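Local atomic coordinates of methyltransferase FkbM (Methylobacillus flagellatus KT, PDB entry 2PY6), a protein that probably transfers methyl groups as an FkbM-family methyltransferase, with a substrate that is not specified. Residues Leu55-Thr60 and Val115-Cys120; Arg103-Ala108 and Arg134-Pro139. One frame throughout, in Å; residues are numbered along the deposited sequence.

Interaction 1: residues Leu55-Thr60 and Val115-Cys120; sequences LVILGT and VALNTC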
# COMPACT_ATOMS: atom_id res chain seq x y z
N LEU A 55 -1.20 -4.11 -34.02
CA LEU A 55 -0.34 -3.73 -32.88
C LEU A 55 -0.97 -4.09 -31.51
O LEU A 55 -2.18 -4.00 -31.30
CB LEU A 55 -0.00 -2.23 -32.96
CG LEU A 55 0.91 -1.59 -31.89
CD1 LEU A 55 2.39 -1.73 -32.19
CD2 LEU A 55 0.63 -0.11 -31.78
N VAL A 56 -0.12 -4.52 -30.59
CA VAL A 56 -0.50 -4.81 -29.20
C VAL A 56 0.29 -3.85 -28.30
O VAL A 56 1.52 -3.75 -28.41
CB VAL A 56 -0.18 -6.26 -28.77
CG1 VAL A 56 -0.50 -6.47 -27.30
CG2 VAL A 56 -0.97 -7.25 -29.58
N ILE A 57 -0.43 -3.16 -27.41
CA ILE A 57 0.19 -2.26 -26.47
C ILE A 57 0.59 -3.05 -25.23
O ILE A 57 -0.26 -3.73 -24.63
CB ILE A 57 -0.78 -1.14 -26.02
CG1 ILE A 57 -1.33 -0.35 -27.22
CG2 ILE A 57 -0.13 -0.25 -24.99
CD1 ILE A 57 -0.32 0.05 -28.23
N LEU A 58 1.86 -2.98 -24.83
CA LEU A 58 2.30 -3.66 -23.62
C LEU A 58 2.34 -2.63 -22.51
O LEU A 58 3.07 -1.64 -22.60
CB LEU A 58 3.67 -4.29 -23.80
CG LEU A 58 3.84 -5.21 -25.00
CD1 LEU A 58 5.30 -5.70 -25.09
CD2 LEU A 58 2.83 -6.38 -24.94
N GLY A 59 1.55 -2.87 -21.48
CA GLY A 59 1.43 -1.97 -20.34
C GLY A 59 0.26 -1.01 -20.47
O GLY A 59 -0.06 -0.57 -21.56
N THR A 60 -0.38 -0.68 -19.35
CA THR A 60 -1.52 0.24 -19.36
C THR A 60 -1.25 1.50 -18.51
O THR A 60 -2.14 2.31 -18.31
CB THR A 60 -2.84 -0.42 -18.88
OG1 THR A 60 -2.70 -0.88 -17.53
CG2 THR A 60 -3.26 -1.57 -19.78
N VAL A 115 2.95 -6.41 -34.25
CA VAL A 115 4.02 -5.68 -33.58
C VAL A 115 3.57 -5.36 -32.14
O VAL A 115 2.38 -5.16 -31.88
CB VAL A 115 4.33 -4.41 -34.36
CG1 VAL A 115 5.44 -3.62 -33.70
CG2 VAL A 115 4.72 -4.77 -35.82
N ALA A 116 4.53 -5.32 -31.21
CA ALA A 116 4.22 -4.93 -29.84
C ALA A 116 4.84 -3.56 -29.50
O ALA A 116 6.02 -3.31 -29.75
CB ALA A 116 4.68 -6.00 -28.87
N LEU A 117 4.03 -2.67 -28.96
CA LEU A 117 4.54 -1.39 -28.47
C LEU A 117 4.79 -1.49 -26.96
O LEU A 117 3.84 -1.56 -26.20
CB LEU A 117 3.58 -0.25 -28.77
CG LEU A 117 3.82 1.11 -28.09
CD1 LEU A 117 5.25 1.62 -28.15
CD2 LEU A 117 2.90 2.12 -28.72
N ASN A 118 6.05 -1.50 -26.55
CA ASN A 118 6.41 -1.51 -25.14
C ASN A 118 6.29 -0.06 -24.64
O ASN A 118 7.17 0.77 -24.92
CB ASN A 118 7.81 -2.09 -24.93
CG ASN A 118 8.16 -2.34 -23.46
OD1 ASN A 118 7.46 -1.91 -22.57
ND2 ASN A 118 9.27 -3.05 -23.22
N THR A 119 5.22 0.23 -23.88
CA THR A 119 4.94 1.58 -23.33
C THR A 119 5.66 1.88 -21.99
O THR A 119 5.65 3.03 -21.50
CB THR A 119 3.43 1.80 -23.08
OG1 THR A 119 2.95 0.93 -22.04
CG2 THR A 119 2.66 1.59 -24.34
N CYS A 120 6.27 0.84 -21.41
CA CYS A 120 7.00 0.94 -20.15
C CYS A 120 8.30 1.70 -20.32
O CYS A 120 8.98 1.58 -21.35
CB CYS A 120 7.22 -0.44 -19.59
SG CYS A 120 5.63 -1.30 -19.29

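Interaction 2: residues Arg103-Ala108 and Arg134-Pro139; sequences RFTELA and RTHGIP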
# COMPACT_ATOMS: atom_id res chain seq x y z
N ARG A 103 -1.61 -14.62 -23.25
CA ARG A 103 -2.50 -14.48 -24.39
C ARG A 103 -1.82 -13.75 -25.57
O ARG A 103 -2.00 -14.10 -26.75
CB ARG A 103 -3.78 -13.76 -23.95
CG ARG A 103 -4.84 -13.51 -25.03
CD ARG A 103 -5.25 -14.76 -25.79
NE ARG A 103 -6.35 -14.48 -26.74
CZ ARG A 103 -6.55 -15.08 -27.92
NH1 ARG A 103 -5.71 -16.01 -28.39
NH2 ARG A 103 -7.60 -14.72 -28.66
N PHE A 104 -1.00 -12.76 -25.24
CA PHE A 104 -0.24 -12.00 -26.19
C PHE A 104 0.78 -12.86 -26.93
O PHE A 104 0.85 -12.82 -28.15
CB PHE A 104 0.44 -10.82 -25.47
CG PHE A 104 1.67 -10.27 -26.16
CD1 PHE A 104 1.60 -9.75 -27.45
CD2 PHE A 104 2.87 -10.19 -25.48
CE1 PHE A 104 2.72 -9.23 -28.06
CE2 PHE A 104 3.99 -9.67 -26.08
CZ PHE A 104 3.91 -9.19 -27.38
N THR A 105 1.59 -13.62 -26.21
CA THR A 105 2.59 -14.51 -26.86
C THR A 105 1.88 -15.52 -27.77
O THR A 105 2.38 -15.81 -28.86
CB THR A 105 3.56 -15.20 -25.85
OG1 THR A 105 2.84 -16.03 -24.94
CG2 THR A 105 4.31 -14.17 -25.04
N GLU A 106 0.70 -15.98 -27.37
CA GLU A 106 -0.10 -16.90 -28.20
C GLU A 106 -0.54 -16.18 -29.49
O GLU A 106 -0.29 -16.67 -30.57
CB GLU A 106 -1.32 -17.46 -27.43
N LEU A 107 -1.15 -15.00 -29.39
CA LEU A 107 -1.52 -14.24 -30.60
C LEU A 107 -0.32 -13.94 -31.52
O LEU A 107 -0.43 -13.97 -32.76
CB LEU A 107 -2.17 -12.91 -30.21
CG LEU A 107 -3.54 -12.99 -29.53
CD1 LEU A 107 -3.88 -11.61 -28.93
CD2 LEU A 107 -4.59 -13.47 -30.51
N ALA A 108 0.81 -13.63 -30.91
CA ALA A 108 2.01 -13.30 -31.64
C ALA A 108 2.55 -14.49 -32.41
O ALA A 108 2.95 -14.33 -33.56
CB ALA A 108 3.06 -12.71 -30.71
N ARG A 134 11.72 -10.60 -27.18
CA ARG A 134 12.93 -11.22 -27.76
C ARG A 134 12.88 -12.74 -27.72
O ARG A 134 13.17 -13.39 -28.73
CB ARG A 134 14.22 -10.72 -27.08
CG ARG A 134 14.49 -9.22 -27.33
CD ARG A 134 15.86 -8.82 -26.84
NE ARG A 134 16.11 -8.98 -25.40
CZ ARG A 134 16.10 -8.00 -24.48
NH1 ARG A 134 15.83 -6.75 -24.80
NH2 ARG A 134 16.37 -8.27 -23.20
N THR A 135 12.50 -13.28 -26.57
CA THR A 135 12.35 -14.73 -26.39
C THR A 135 11.46 -15.32 -27.49
O THR A 135 11.77 -16.34 -28.07
CB THR A 135 11.72 -15.06 -24.98
OG1 THR A 135 12.66 -14.74 -23.94
CG2 THR A 135 11.38 -16.52 -24.85
N HIS A 136 10.32 -14.68 -27.76
CA HIS A 136 9.43 -15.20 -28.78
C HIS A 136 9.61 -14.61 -30.18
O HIS A 136 8.81 -14.89 -31.04
CB HIS A 136 7.99 -15.06 -28.32
CG HIS A 136 7.70 -15.79 -27.06
ND1 HIS A 136 7.83 -15.21 -25.81
CD2 HIS A 136 7.33 -17.08 -26.84
CE1 HIS A 136 7.52 -16.10 -24.89
NE2 HIS A 136 7.21 -17.24 -25.48
N GLY A 137 10.65 -13.83 -30.41
CA GLY A 137 10.88 -13.24 -31.72
C GLY A 137 9.75 -12.34 -32.22
O GLY A 137 9.44 -12.32 -33.41
N ILE A 138 9.16 -11.57 -31.30
CA ILE A 138 8.04 -10.70 -31.61
C ILE A 138 8.56 -9.31 -31.91
O ILE A 138 9.18 -8.72 -31.05
CB ILE A 138 7.03 -10.57 -30.43
CG1 ILE A 138 6.53 -11.95 -29.98
CG2 ILE A 138 5.86 -9.63 -30.80
CD1 ILE A 138 5.73 -11.93 -28.67
N PRO A 139 8.29 -8.78 -33.13
CA PRO A 139 8.75 -7.41 -33.46
C PRO A 139 8.19 -6.40 -32.46
O PRO A 139 6.98 -6.42 -32.16
CB PRO A 139 8.20 -7.19 -34.88
CG PRO A 139 7.98 -8.52 -35.40
CD PRO A 139 7.54 -9.37 -34.25
O HOH W 1 6.11 -12.95 -33.88

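Interaction 1: residues Leu55-Thr60 and Val115-Cys120
L55 lays its CD1 methyl across the neighbouring strand, 3.9 Å from V115 CG1 and equally close to CB of L117. Its CG stands anti to the backbone N, and chi2 (85°) carries L55 CD1 over the V115-L117 backbone, 3.4 Å from V115 O. I57, on the same face, lies side by side with L117 and touches its CD2 through CD1; further on, its CG2 meets T119 CG2 at 3.4 Å, a tight methyl pair between side chains that cross at about a right angle. The other face carries V56, L58, A116 and N118, and there L58 CD1 rests on A116 CB.

The backbones run parallel and in register. V56 N donates to V115 O, V56 O accepts from L117 N, and L58 N bonds to L117 O at 2.8 Å, nearly straight at 173°. Where the strands end, L58 O is gripped twice by T119: its N approaches in the carbonyl plane at 3.1 Å, while OG1, tilted from that plane, comes to 2.6 Å. A chi1 of 67° sets this hydroxyl between the backbone N and carbonyl carbon. Around the same turn, N118 OD1 accepts from C120 N in an Asx turn, and N118 ND2 is held by D130 and the carbonyl of K126. Helix 64-68 covers the L55, I57 and L117 face, helices 101-109 and 123-135 the opposite one. Two adjacent parallel strands, buried between helices and ending together in loops, are typical of the centre of a Rossmann-like α/β sheet.

Interaction 2: residues Arg103-Ala108 and Arg134-Pro139
A Schellman motif closes helix 123-135, and the chain leaving it packs against helix 101-109. G137, with positive phi, is its C-prime residue: its N bonds to R134 O, and I138 N reaches back to the carbonyl of C133. The turn directs I138 at the neighbouring helix, where its CD1 methyl does most of the touching. I138 CD1 sits 3.4 Å from A108 CB, a tight carbon pair, and 3.5 Å from F104 CZ. F104 and I138 meet tip to tip, the methyl approaching the ring obliquely; the phenyl leaves its helix with CG anti to the backbone N (chi1 157°). I138 CG2 adds a looser contact to the same CZ.

Nearer the surface, T105 and H136 form a CH-pi contact. T105 CG2 lies over one face of the H136 imidazole, 4.0 Å from its centroid and 24° off the normal, displaced toward the ND1-CE1 side, while T135 CG2 covers the opposite face. H136 ND1 is hydrogen-bonded to I132 O one turn back, and T105 OG1 to D102 O, so each is satisfied by a backbone carbonyl of the helix it follows or sits in, not across the contact. One water lies between A108 O and G137 O, but both bonds are long and weak. With no direct hydrogen bond across the interface, the two segments are held mainly by van der Waals packing, buried around I138 and more exposed at H136.

Interactions 1 and 2 are layers of one α/β unit, their centres about 12 Å apart. F104 of segment 103-108 joins them: its CZ lies 3.6 Å from A116 CB and its CE2 lies 3.7 Å from L58 CD2, placing the ring against the sheet. The exit from helix 123-135 leads into strand 140-142, outermost in the sheet within this chain, and A116 N probably hydrogen-bonds to P139 O at 2.9 Å, so segment 134-139 meets both helix and strand. Interaction 1 lies in the six-stranded sheet and interaction 2 in the helical layer against it, separate from the seven-stranded sheet built largely from the FkbM family region, where any methyltransferase site would be expected.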